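Local coordinates for subtilisin-like protein (Prochloron didemni, PDB 3ZXY) that forms the subtilisin-like protease domain of PatA and probably cuts peptide bonds as a serine endopeptidase in the processing of patellamide precursors, at residues R100-G105 / S131-N136; H8-A13 / L224-V229; A41-G46 / F82-R87; P24-A29 / H51-A56. The protein carries 1 engineered substitution. One frame throughout, in Å; residues are numbered along the deposited sequence.

Contact 1 of 4, residues R100-G105 / S131-N136; sequences RAVNAG and SLCRQN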
loop_
_atom_site.group_PDB
_atom_site.type_symbol
_atom_site.label_atom_id
_atom_site.label_comp_id
_atom_site.label_asym_id
_atom_site.label_seq_id
_atom_site.Cartn_x
_atom_site.Cartn_y
_atom_site.Cartn_z
ATOM N N ARG A 100 -5.390 14.211 -5.185
ATOM C CA ARG A 100 -6.641 13.678 -5.741
ATOM C C ARG A 100 -7.274 12.709 -4.742
ATOM O O ARG A 100 -8.467 12.754 -4.466
ATOM C CB ARG A 100 -6.359 12.944 -7.067
ATOM C CG ARG A 100 -7.581 12.509 -7.867
ATOM C CD ARG A 100 -8.170 13.652 -8.682
ATOM N NE ARG A 100 -9.054 13.194 -9.767
ATOM C CZ ARG A 100 -10.378 13.047 -9.697
ATOM N NH1 ARG A 100 -11.059 13.340 -8.596
ATOM N NH2 ARG A 100 -11.039 12.611 -10.761
ATOM N N ALA A 101 -6.444 11.830 -4.198
ATOM C CA ALA A 101 -6.920 10.826 -3.255
ATOM C C ALA A 101 -7.394 11.442 -1.951
ATOM O O ALA A 101 -8.447 11.075 -1.448
ATOM C CB ALA A 101 -5.832 9.799 -2.970
ATOM N N VAL A 102 -6.615 12.360 -1.388
ATOM C CA VAL A 102 -7.020 13.044 -0.154
ATOM C C VAL A 102 -8.366 13.752 -0.367
ATOM O O VAL A 102 -9.291 13.657 0.466
ATOM C CB VAL A 102 -5.961 14.068 0.315
ATOM C CG1 VAL A 102 -6.514 14.919 1.459
ATOM C CG2 VAL A 102 -4.662 13.381 0.713
ATOM N N ASN A 103 -8.493 14.465 -1.488
ATOM C CA ASN A 103 -9.720 15.206 -1.768
ATOM C C ASN A 103 -10.951 14.329 -1.998
ATOM O O ASN A 103 -12.073 14.780 -1.779
ATOM C CB ASN A 103 -9.508 16.145 -2.950
ATOM C CG ASN A 103 -8.581 17.290 -2.606
ATOM O OD1 ASN A 103 -8.539 17.745 -1.462
ATOM N ND2 ASN A 103 -7.864 17.790 -3.598
ATOM N N ALA A 104 -10.727 13.072 -2.383
ATOM C CA ALA A 104 -11.779 12.076 -2.579
ATOM C C ALA A 104 -12.090 11.297 -1.290
ATOM O O ALA A 104 -12.907 10.369 -1.304
ATOM C CB ALA A 104 -11.389 11.108 -3.686
ATOM N N GLY A 105 -11.468 11.683 -0.180
ATOM C CA GLY A 105 -11.771 11.077 1.116
ATOM C C GLY A 105 -11.067 9.772 1.437
ATOM O O GLY A 105 -11.563 8.990 2.266
ATOM N N SER A 131 2.697 16.134 3.574
ATOM C CA SER A 131 2.267 16.969 4.698
ATOM C C SER A 131 0.744 17.083 4.744
ATOM O O SER A 131 0.149 17.044 5.830
ATOM C CB SER A 131 2.918 18.354 4.611
ATOM O OG SER A 131 2.467 19.197 5.665
ATOM N N LEU A 132 0.106 17.213 3.579
ATOM C CA LEU A 132 -1.358 17.269 3.486
ATOM C C LEU A 132 -1.980 15.992 4.062
ATOM O O LEU A 132 -2.981 16.052 4.783
ATOM C CB LEU A 132 -1.799 17.457 2.026
ATOM C CG LEU A 132 -3.302 17.483 1.735
ATOM C CD1 LEU A 132 -3.904 18.771 2.274
ATOM C CD2 LEU A 132 -3.589 17.328 0.244
ATOM N N CYS A 133 -1.408 14.840 3.728
ATOM C CA CYS A 133 -1.876 13.584 4.309
ATOM C C CYS A 133 -1.752 13.611 5.825
ATOM O O CYS A 133 -2.675 13.205 6.545
ATOM C CB CYS A 133 -1.077 12.402 3.774
ATOM S SG CYS A 133 -1.385 12.087 2.030
ATOM N N ARG A 134 -0.614 14.083 6.311
ATOM C CA ARG A 134 -0.360 14.104 7.757
ATOM C C ARG A 134 -1.360 15.025 8.453
ATOM O O ARG A 134 -1.916 14.680 9.510
ATOM C CB ARG A 134 1.089 14.525 8.029
ATOM C CG ARG A 134 1.537 14.389 9.482
ATOM C CD ARG A 134 2.964 14.900 9.655
ATOM N NE ARG A 134 3.121 16.233 9.056
ATOM C CZ ARG A 134 2.681 17.386 9.576
ATOM N NH1 ARG A 134 2.068 17.432 10.761
ATOM N NH2 ARG A 134 2.877 18.522 8.908
ATOM N N GLN A 135 -1.632 16.183 7.857
ATOM C CA GLN A 135 -2.570 17.138 8.442
ATOM C C GLN A 135 -4.037 16.666 8.418
ATOM O O GLN A 135 -4.830 17.070 9.275
ATOM C CB GLN A 135 -2.426 18.491 7.760
ATOM C CG GLN A 135 -1.061 19.112 8.007
ATOM C CD GLN A 135 -0.845 20.356 7.177
ATOM O OE1 GLN A 135 -0.527 20.276 5.984
ATOM N NE2 GLN A 135 -1.008 21.516 7.801
ATOM N N ASN A 136 -4.387 15.812 7.455
ATOM C CA ASN A 136 -5.746 15.274 7.317
ATOM C C ASN A 136 -5.925 13.856 7.869
ATOM O O ASN A 136 -6.991 13.248 7.702
ATOM C CB ASN A 136 -6.166 15.293 5.847
ATOM C CG ASN A 136 -6.575 16.678 5.383
ATOM O OD1 ASN A 136 -7.744 17.072 5.498
ATOM N ND2 ASN A 136 -5.614 17.441 4.911
#
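The C-terminal turns of two neighbouring helices flanking the subtilase sheet, 91-103 and 124-135, meet where V102 packs against L132 and C133. V102 takes part in every close approach between the two segments. Its two methyls are divided between the partners: CG1 lies 4.0 Å from L132 CD2, while CG2 rests 3.8 Å from C133 SG. With CG1 anti to the backbone N (chi1 171°), the isopropyl fork opens toward helix 124-135. Each helix is the crossing element of a beta-alpha-beta unit, and the two units share strand 108-111, whose I109 touches V102 and C133 from the sheet side. Shortening V102 to an alanine removes both methyls and would probably leave L132 CD2 and C133 SG without their apolar partner, with a gap between the helix ends. At the exposed side of the contact, CG1 also comes to 4.3 Å from N136 CG. That amide is folded back onto its own helix: N136 ND2 donates to L132 O at 3.0 Å, nearly straight at 169°. N136 N bonds the same oxygen, reaching it from the opposite face of the carbonyl plane, which ties the helix end twice to one acceptor. Helix 91-103 closes differently, in a Schellman motif at G105, whose positive phi suits glycine and whose N bonds V102 O at 3.0 Å.

Contact 2 of 4, residues H8-A13 / L224-V229; sequences HNIRVA and LLSEQV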
loop_
_atom_site.group_PDB
_atom_site.type_symbol
_atom_site.label_atom_id
_atom_site.label_comp_id
_atom_site.label_asym_id
_atom_site.label_seq_id
_atom_site.Cartn_x
_atom_site.Cartn_y
_atom_site.Cartn_z
ATOM N N HIS A 8 -17.296 -0.872 4.066
ATOM C CA HIS A 8 -17.392 -0.006 2.897
ATOM C C HIS A 8 -17.216 1.456 3.217
ATOM O O HIS A 8 -16.998 2.244 2.312
ATOM C CB HIS A 8 -18.692 -0.257 2.127
ATOM C CG HIS A 8 -19.931 0.257 2.809
ATOM N ND1 HIS A 8 -20.786 -0.550 3.468
ATOM C CD2 HIS A 8 -20.494 1.539 2.853
ATOM C CE1 HIS A 8 -21.818 0.177 3.940
ATOM N NE2 HIS A 8 -21.632 1.453 3.567
ATOM N N ASN A 9 -17.295 1.838 4.490
ATOM C CA ASN A 9 -17.031 3.222 4.902
ATOM C C ASN A 9 -15.537 3.597 4.930
ATOM O O ASN A 9 -15.195 4.773 5.072
ATOM C CB ASN A 9 -17.654 3.504 6.271
ATOM C CG ASN A 9 -19.166 3.488 6.226
ATOM O OD1 ASN A 9 -19.825 2.698 6.905
ATOM N ND2 ASN A 9 -19.727 4.362 5.410
ATOM N N ILE A 10 -14.656 2.612 4.774
ATOM C CA ILE A 10 -13.217 2.860 4.700
ATOM C C ILE A 10 -12.789 2.900 3.243
ATOM O O ILE A 10 -13.059 1.969 2.484
ATOM C CB ILE A 10 -12.427 1.781 5.474
ATOM C CG1 ILE A 10 -12.851 1.814 6.941
ATOM C CG2 ILE A 10 -10.912 1.967 5.317
ATOM C CD1 ILE A 10 -12.683 3.150 7.649
ATOM N N ARG A 11 -12.097 3.973 2.875
ATOM C CA ARG A 11 -11.666 4.213 1.499
ATOM C C ARG A 11 -10.168 4.046 1.358
ATOM O O ARG A 11 -9.392 4.683 2.071
ATOM C CB ARG A 11 -12.094 5.615 1.063
ATOM C CG ARG A 11 -13.608 5.768 1.035
ATOM C CD ARG A 11 -14.051 7.212 0.891
ATOM N NE ARG A 11 -13.949 7.988 2.133
ATOM C CZ ARG A 11 -14.819 7.996 3.141
ATOM N NH1 ARG A 11 -15.936 7.247 3.148
ATOM N NH2 ARG A 11 -14.569 8.788 4.185
ATOM N N VAL A 12 -9.785 3.181 0.431
ATOM C CA VAL A 12 -8.383 2.884 0.158
ATOM C C VAL A 12 -8.104 3.302 -1.282
ATOM O O VAL A 12 -8.745 2.804 -2.206
ATOM C CB VAL A 12 -8.090 1.386 0.304
ATOM C CG1 VAL A 12 -6.625 1.094 0.047
ATOM C CG2 VAL A 12 -8.535 0.882 1.666
ATOM N N ALA A 13 -7.166 4.222 -1.460
ATOM C CA ALA A 13 -6.763 4.676 -2.793
ATOM C C ALA A 13 -5.543 3.903 -3.261
ATOM O O ALA A 13 -4.618 3.671 -2.473
ATOM C CB ALA A 13 -6.462 6.156 -2.780
ATOM N N LEU A 224 -7.891 -2.873 10.010
ATOM C CA LEU A 224 -7.800 -2.260 11.345
ATOM C C LEU A 224 -8.705 -1.027 11.455
ATOM O O LEU A 224 -9.393 -0.846 12.460
ATOM C CB LEU A 224 -6.346 -1.943 11.688
ATOM C CG LEU A 224 -5.482 -3.179 11.961
ATOM C CD1 LEU A 224 -4.005 -2.806 11.867
ATOM C CD2 LEU A 224 -5.804 -3.779 13.334
ATOM N N LEU A 225 -8.734 -0.181 10.434
ATOM C CA LEU A 225 -9.696 0.923 10.399
ATOM C C LEU A 225 -11.130 0.423 10.446
ATOM O O LEU A 225 -11.978 1.012 11.097
ATOM C CB LEU A 225 -9.490 1.790 9.154
ATOM C CG LEU A 225 -8.200 2.589 9.072
ATOM C CD1 LEU A 225 -8.064 3.186 7.672
ATOM C CD2 LEU A 225 -8.209 3.684 10.128
ATOM N N SER A 226 -11.412 -0.658 9.732
ATOM C CA SER A 226 -12.750 -1.222 9.706
ATOM C C SER A 226 -13.148 -1.690 11.108
ATOM O O SER A 226 -14.297 -1.521 11.537
ATOM C CB SER A 226 -12.809 -2.363 8.700
ATOM O OG SER A 226 -12.591 -1.868 7.380
ATOM N N GLU A 227 -12.180 -2.250 11.823
ATOM C CA GLU A 227 -12.416 -2.645 13.206
ATOM C C GLU A 227 -12.706 -1.443 14.100
ATOM O O GLU A 227 -13.559 -1.515 14.977
ATOM C CB GLU A 227 -11.227 -3.447 13.731
ATOM C CG GLU A 227 -11.590 -4.323 14.920
ATOM C CD GLU A 227 -12.567 -5.432 14.554
ATOM O OE1 GLU A 227 -12.562 -5.905 13.384
ATOM O OE2 GLU A 227 -13.349 -5.841 15.435
ATOM N N GLN A 228 -11.993 -0.340 13.905
ATOM C CA GLN A 228 -12.282 0.863 14.659
ATOM C C GLN A 228 -13.726 1.290 14.455
ATOM O O GLN A 228 -14.422 1.608 15.424
ATOM C CB GLN A 228 -11.321 2.001 14.290
ATOM C CG GLN A 228 -9.901 1.780 14.776
ATOM C CD GLN A 228 -8.928 2.847 14.310
ATOM O OE1 GLN A 228 -9.098 3.447 13.263
ATOM N NE2 GLN A 228 -7.852 3.043 15.076
ATOM N N VAL A 229 -14.193 1.293 13.204
ATOM C CA VAL A 229 -15.580 1.660 12.905
ATOM C C VAL A 229 -16.558 0.730 13.647
ATOM O O VAL A 229 -17.545 1.171 14.242
ATOM C CB VAL A 229 -15.855 1.615 11.391
ATOM C CG1 VAL A 229 -17.326 1.860 11.074
ATOM C CG2 VAL A 229 -14.985 2.641 10.682
#
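I10 is pressed into the side of helix 210-230, between L225, S226 and V229, and illustrates how a single residue just before a strand can fill the space beneath a helix. The tight part lies around its ethyl arm. CD1 sits 3.8 Å from L225 CB and equally 3.8 Å from V229 CG2, touching residues one helical turn apart. The chain is folded at chi2 (-57°), and this bend brings CD1 up to both of them. CG2, on the other branch, lies 3.9 Å from L225 CD1; the two side chains cross at about a right angle, whereas I10 and V229 run antiparallel alongside one another. CG1 passes 3.7 Å from S226 OG, a hydroxyl occupied in its own helix by a hydrogen bond to A222 O. The segment 8-13 leads into strand 11-16 of the parallel sheet, and helix 210-230 is the long subtilase helix that has the engineered A211, at the predicted nucleophile position, near its start; backbone bonds to R75 hold I10 beside strand 75-80. With an alanine at I10, L225 and V229 would probably lose their common partner and a hole would open between strand and helix. The other side is looser. Exposed N9 makes no close contact with the helix segment and H8, also exposed, turns away, while V229 is partly exposed. R11 also points away, its NE probably hydrogen-bonded to G105 O, just after helix 91-103.

Contact 3 of 4, residues A41-G46 / F82-R87; sequences AARSDG and FSDDRR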
loop_
_atom_site.group_PDB
_atom_site.type_symbol
_atom_site.label_atom_id
_atom_site.label_comp_id
_atom_site.label_asym_id
_atom_site.label_seq_id
_atom_site.Cartn_x
_atom_site.Cartn_y
_atom_site.Cartn_z
ATOM N N ALA A 41 -7.243 3.816 -18.878
ATOM C CA ALA A 41 -7.565 2.566 -19.577
ATOM C C ALA A 41 -6.439 1.545 -19.424
ATOM O O ALA A 41 -5.282 1.848 -19.696
ATOM C CB ALA A 41 -7.846 2.826 -21.054
ATOM N N ALA A 42 -6.785 0.341 -18.977
ATOM C CA ALA A 42 -5.814 -0.739 -18.852
ATOM C C ALA A 42 -5.568 -1.414 -20.196
ATOM O O ALA A 42 -6.470 -1.531 -21.038
ATOM C CB ALA A 42 -6.281 -1.765 -17.836
ATOM N N ARG A 43 -4.332 -1.846 -20.393
ATOM C CA ARG A 43 -3.921 -2.576 -21.578
ATOM C C ARG A 43 -3.289 -3.897 -21.162
ATOM O O ARG A 43 -2.462 -3.935 -20.247
ATOM C CB ARG A 43 -2.883 -1.773 -22.360
ATOM C CG ARG A 43 -3.366 -0.426 -22.867
ATOM C CD ARG A 43 -2.271 0.272 -23.659
ATOM N NE ARG A 43 -1.795 -0.556 -24.767
ATOM C CZ ARG A 43 -2.403 -0.680 -25.947
ATOM N NH1 ARG A 43 -3.530 -0.019 -26.222
ATOM N NH2 ARG A 43 -1.878 -1.472 -26.876
ATOM N N SER A 44 -3.634 -4.977 -21.859
ATOM C CA SER A 44 -3.068 -6.286 -21.532
ATOM C C SER A 44 -1.555 -6.358 -21.784
ATOM O O SER A 44 -0.852 -7.162 -21.146
ATOM C CB SER A 44 -3.788 -7.376 -22.316
ATOM O OG SER A 44 -3.566 -7.200 -23.699
ATOM N N ASP A 45 -1.056 -5.500 -22.672
ATOM C CA ASP A 45 0.372 -5.441 -22.981
ATOM C C ASP A 45 1.108 -4.335 -22.230
ATOM O O ASP A 45 2.259 -4.042 -22.534
ATOM C CB ASP A 45 0.582 -5.295 -24.507
ATOM C CG ASP A 45 0.175 -3.918 -25.055
ATOM O OD1 ASP A 45 -0.284 -3.045 -24.278
ATOM O OD2 ASP A 45 0.315 -3.705 -26.290
ATOM N N GLY A 46 0.456 -3.719 -21.253
ATOM C CA GLY A 46 1.052 -2.572 -20.560
ATOM C C GLY A 46 1.748 -2.999 -19.284
ATOM O O GLY A 46 1.174 -3.700 -18.453
ATOM N N PHE A 82 0.870 5.981 -12.729
ATOM C CA PHE A 82 1.938 5.351 -13.513
ATOM C C PHE A 82 1.395 5.083 -14.910
ATOM O O PHE A 82 0.208 4.844 -15.080
ATOM C CB PHE A 82 2.423 4.025 -12.904
ATOM C CG PHE A 82 2.892 4.103 -11.473
ATOM C CD1 PHE A 82 3.494 5.242 -10.944
ATOM C CD2 PHE A 82 2.771 2.968 -10.660
ATOM C CE1 PHE A 82 3.911 5.268 -9.607
ATOM C CE2 PHE A 82 3.190 2.992 -9.341
ATOM C CZ PHE A 82 3.746 4.148 -8.815
ATOM N N SER A 83 2.258 5.120 -15.920
ATOM C CA SER A 83 1.799 5.053 -17.305
ATOM C C SER A 83 2.444 3.907 -18.064
ATOM O O SER A 83 3.617 3.599 -17.878
ATOM C CB SER A 83 2.086 6.374 -18.029
ATOM O OG SER A 83 3.471 6.699 -18.010
ATOM N N ASP A 84 1.675 3.299 -18.961
ATOM C CA ASP A 84 2.220 2.272 -19.852
ATOM C C ASP A 84 3.238 2.820 -20.855
ATOM O O ASP A 84 4.089 2.078 -21.322
ATOM C CB ASP A 84 1.087 1.536 -20.576
ATOM C CG ASP A 84 0.324 0.586 -19.664
ATOM O OD1 ASP A 84 0.924 0.018 -18.739
ATOM O OD2 ASP A 84 -0.887 0.385 -19.893
ATOM N N ASP A 85 3.140 4.108 -21.185
ATOM C CA ASP A 85 4.155 4.797 -21.975
ATOM C C ASP A 85 5.553 4.669 -21.359
ATOM O O ASP A 85 5.693 4.550 -20.148
ATOM C CB ASP A 85 3.816 6.285 -22.084
ATOM C CG ASP A 85 4.750 7.030 -23.014
ATOM O OD1 ASP A 85 4.657 6.821 -24.245
ATOM O OD2 ASP A 85 5.594 7.829 -22.545
ATOM N N ARG A 86 6.571 4.704 -22.209
ATOM C CA ARG A 86 7.971 4.584 -21.752
ATOM C C ARG A 86 8.397 5.636 -20.726
ATOM O O ARG A 86 9.308 5.392 -19.925
ATOM C CB ARG A 86 8.936 4.658 -22.944
ATOM C CG ARG A 86 8.783 5.934 -23.755
ATOM C CD ARG A 86 9.977 6.342 -24.569
ATOM N NE ARG A 86 9.649 7.496 -25.405
ATOM C CZ ARG A 86 10.043 8.753 -25.188
ATOM N NH1 ARG A 86 10.810 9.081 -24.138
ATOM N NH2 ARG A 86 9.655 9.699 -26.040
ATOM N N ARG A 87 7.789 6.816 -20.755
ATOM C CA ARG A 87 8.274 7.908 -19.933
ATOM C C ARG A 87 8.020 7.631 -18.458
ATOM O O ARG A 87 6.991 7.102 -18.086
ATOM C CB ARG A 87 7.621 9.231 -20.326
ATOM C CG ARG A 87 8.048 9.753 -21.681
ATOM C CD ARG A 87 7.293 11.039 -21.979
ATOM N NE ARG A 87 7.579 11.576 -23.300
ATOM C CZ ARG A 87 6.990 11.178 -24.430
ATOM N NH1 ARG A 87 6.076 10.204 -24.418
ATOM N NH2 ARG A 87 7.331 11.753 -25.582
HETATM O O HOH W 1 -2.736 2.374 -20.501
#
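D84 OD2 is gripped by two partners where loop 82-87 meets loop 41-46: a water donates to it over 2.8 Å, and the hydroxyl of S49 bonds it from helix 47-60. The water also donates to A41 O, at 2.7 Å, and so bridges the two loops. Both belong to the connections that follow neighbouring strands of the parallel subtilase sheet, 30-33 and 75-80, and D84 lies about 7 Å, side chain to side chain, from H51 of the predicted charge relay. Direct contact is close but involves no hydrogen bond between the loops. D84 OD1 lies 3.2 Å from G46 CA, and a CB on G46 would run into the carboxylate, which explains glycine at this N-cap position. OD1 also takes a weak bond from M48 N, at the start of the same helix, which would probably favour a charged carboxylate here. Beside it, the aliphatic part of R43 flanks the other oxygen, with CB 3.8 Å from D84 OD2. The arginine's charge turns to D45 instead: bent at chi3 (56°), R43 grips D45 side-on, NE to OD1 at 3.0 Å and NH2 to OD2 at 3.2 Å, across the type I turn from R43 to G46. Beyond D84, an Asx turn steadies the chain: R87 N donates to D85 OD2 at 3.0 Å, and R87 NH1 meets that oxygen from the opposite face of its plane.

Contact 4 of 4, residues P24-A29 / H51-A56; sequences PCFQGA and HGTHVA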
loop_
_atom_site.group_PDB
_atom_site.type_symbol
_atom_site.label_atom_id
_atom_site.label_comp_id
_atom_site.label_asym_id
_atom_site.label_seq_id
_atom_site.Cartn_x
_atom_site.Cartn_y
_atom_site.Cartn_z
ATOM N N PRO A 24 -12.168 -10.779 -13.646
ATOM C CA PRO A 24 -13.138 -11.484 -12.807
ATOM C C PRO A 24 -12.920 -11.357 -11.312
ATOM O O PRO A 24 -13.886 -11.459 -10.550
ATOM C CB PRO A 24 -12.968 -12.946 -13.219
ATOM C CG PRO A 24 -12.413 -12.901 -14.593
ATOM C CD PRO A 24 -11.566 -11.675 -14.655
ATOM N N CYS A 25 -11.682 -11.137 -10.878
ATOM C CA CYS A 25 -11.447 -11.008 -9.445
ATOM C C CYS A 25 -12.091 -9.761 -8.855
ATOM O O CYS A 25 -12.285 -9.701 -7.656
ATOM C CB CYS A 25 -9.960 -11.068 -9.074
ATOM S SG CYS A 25 -9.043 -9.537 -9.337
ATOM N N PHE A 26 -12.439 -8.766 -9.675
ATOM C CA PHE A 26 -13.056 -7.541 -9.165
ATOM C C PHE A 26 -14.578 -7.525 -9.212
ATOM O O PHE A 26 -15.181 -6.518 -8.858
ATOM C CB PHE A 26 -12.520 -6.311 -9.898
ATOM C CG PHE A 26 -11.043 -6.108 -9.748
ATOM C CD1 PHE A 26 -10.481 -5.872 -8.494
ATOM C CD2 PHE A 26 -10.207 -6.128 -10.860
ATOM C CE1 PHE A 26 -9.127 -5.673 -8.354
ATOM C CE2 PHE A 26 -8.846 -5.926 -10.717
ATOM C CZ PHE A 26 -8.310 -5.691 -9.463
ATOM N N GLN A 27 -15.198 -8.621 -9.639
ATOM C CA GLN A 27 -16.647 -8.684 -9.719
ATOM C C GLN A 27 -17.197 -8.719 -8.301
ATOM O O GLN A 27 -16.966 -9.670 -7.558
ATOM C CB GLN A 27 -17.096 -9.901 -10.529
ATOM C CG GLN A 27 -18.604 -10.056 -10.644
ATOM C CD GLN A 27 -19.288 -8.895 -11.356
ATOM O OE1 GLN A 27 -19.021 -8.620 -12.526
ATOM N NE2 GLN A 27 -20.219 -8.236 -10.659
ATOM N N GLY A 28 -17.901 -7.664 -7.922
ATOM C CA GLY A 28 -18.353 -7.524 -6.553
ATOM C C GLY A 28 -17.640 -6.432 -5.790
ATOM O O GLY A 28 -18.116 -6.014 -4.744
ATOM N N ALA A 29 -16.490 -5.979 -6.288
ATOM C CA ALA A 29 -15.749 -4.893 -5.630
ATOM C C ALA A 29 -16.429 -3.545 -5.886
ATOM O O ALA A 29 -17.062 -3.353 -6.936
ATOM C CB ALA A 29 -14.307 -4.860 -6.109
ATOM N N HIS A 51 1.170 -3.875 -13.411
ATOM C CA HIS A 51 1.553 -3.515 -12.051
ATOM C C HIS A 51 0.342 -3.083 -11.245
ATOM O O HIS A 51 0.092 -3.587 -10.132
ATOM C CB HIS A 51 2.600 -2.403 -12.149
ATOM C CG HIS A 51 3.419 -2.200 -10.909
ATOM N ND1 HIS A 51 3.037 -1.357 -9.933
ATOM C CD2 HIS A 51 4.670 -2.694 -10.541
ATOM C CE1 HIS A 51 3.968 -1.339 -8.968
ATOM N NE2 HIS A 51 4.974 -2.156 -9.333
ATOM N N GLY A 52 -0.456 -2.177 -11.796
ATOM C CA GLY A 52 -1.605 -1.635 -11.085
ATOM C C GLY A 52 -2.708 -2.653 -10.871
ATOM O O GLY A 52 -3.310 -2.700 -9.800
ATOM N N THR A 53 -2.980 -3.483 -11.880
ATOM C CA THR A 53 -4.015 -4.513 -11.747
ATOM C C THR A 53 -3.623 -5.527 -10.671
ATOM O O THR A 53 -4.463 -5.942 -9.848
ATOM C CB THR A 53 -4.251 -5.215 -13.092
ATOM O OG1 THR A 53 -4.635 -4.233 -14.072
ATOM C CG2 THR A 53 -5.324 -6.304 -12.986
ATOM N N HIS A 54 -2.345 -5.890 -10.632
ATOM C CA HIS A 54 -1.852 -6.831 -9.637
ATOM C C HIS A 54 -1.975 -6.238 -8.252
ATOM O O HIS A 54 -2.559 -6.855 -7.348
ATOM C CB HIS A 54 -0.412 -7.184 -9.947
ATOM C CG HIS A 54 0.082 -8.411 -9.240
ATOM N ND1 HIS A 54 0.396 -8.409 -7.924
ATOM C CD2 HIS A 54 0.316 -9.701 -9.702
ATOM C CE1 HIS A 54 0.833 -9.627 -7.570
ATOM N NE2 HIS A 54 0.774 -10.424 -8.645
ATOM N N VAL A 55 -1.454 -5.022 -8.067
ATOM C CA VAL A 55 -1.505 -4.337 -6.753
ATOM C C VAL A 55 -2.955 -4.180 -6.257
ATOM O O VAL A 55 -3.267 -4.488 -5.098
ATOM C CB VAL A 55 -0.777 -2.965 -6.824
ATOM C CG1 VAL A 55 -1.098 -2.067 -5.619
ATOM C CG2 VAL A 55 0.726 -3.173 -6.940
ATOM N N ALA A 56 -3.847 -3.741 -7.133
ATOM C CA ALA A 56 -5.240 -3.531 -6.741
ATOM C C ALA A 56 -5.872 -4.850 -6.335
ATOM O O ALA A 56 -6.632 -4.890 -5.350
ATOM C CB ALA A 56 -6.050 -2.871 -7.850
#
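F26 directs the edge of its ring at T53 and A56 on helix 47-60, the helix that carries H51 of the predicted subtilase catalytic triad. It is an example of a loop aromatic packing edge-on against the helix that carries a predicted active-site residue. In the first shell, CZ comes to 3.9 Å from T53 O, near the ring plane, and to 4.0 Å from A56 CB. CE1 lies 3.9 Å from the carbonyl carbon of A56, also in plane, and CE2 approaches T53 CG2 at 4.2 Å. The rim thus abuts one turn of backbone, by van der Waals contact alone. CG stands anti to the carbonyl carbon (chi1 -61°), which holds the ring out from the 3-10 turn toward the helix. The next layer packs round the ring: C25 SG sits over the centre of one face, 3.7 Å above the plane, and S57 touches both C25 and F26. The loop itself is braced by a type II turn, A29 N donating to F26 O at 2.9 Å, with G28 at a positive phi that calls for glycine. On the helix, T53 OG1 is satisfied by bonds with S49 O and D20 N. Farther out, V55 faces away from F26 and packs on I14 of the sheet and on F212, next to the engineered A211. One turn before V55, H51 ND1 is hydrogen-bonded to D16 OD1.

Contacts 2 and 4 are buried, contact 1 is partly so, and contact 3 lies farthest from the centre of the chain. Contacts 1 and 2 sit against opposite faces of the parallel sheet and touch through strand 11-16, where A101 CB packs on A13 CB at 3.7 Å. Contacts 3 and 4 are both tied to helix 47-60, one at its N-terminal end and one along its side, and their segments alternate along the chain. Chemistry follows place: apolar side chains dominate contacts 1 and 2, a ring edge meets backbone in contact 4, and carboxylates and water dominate contact 3.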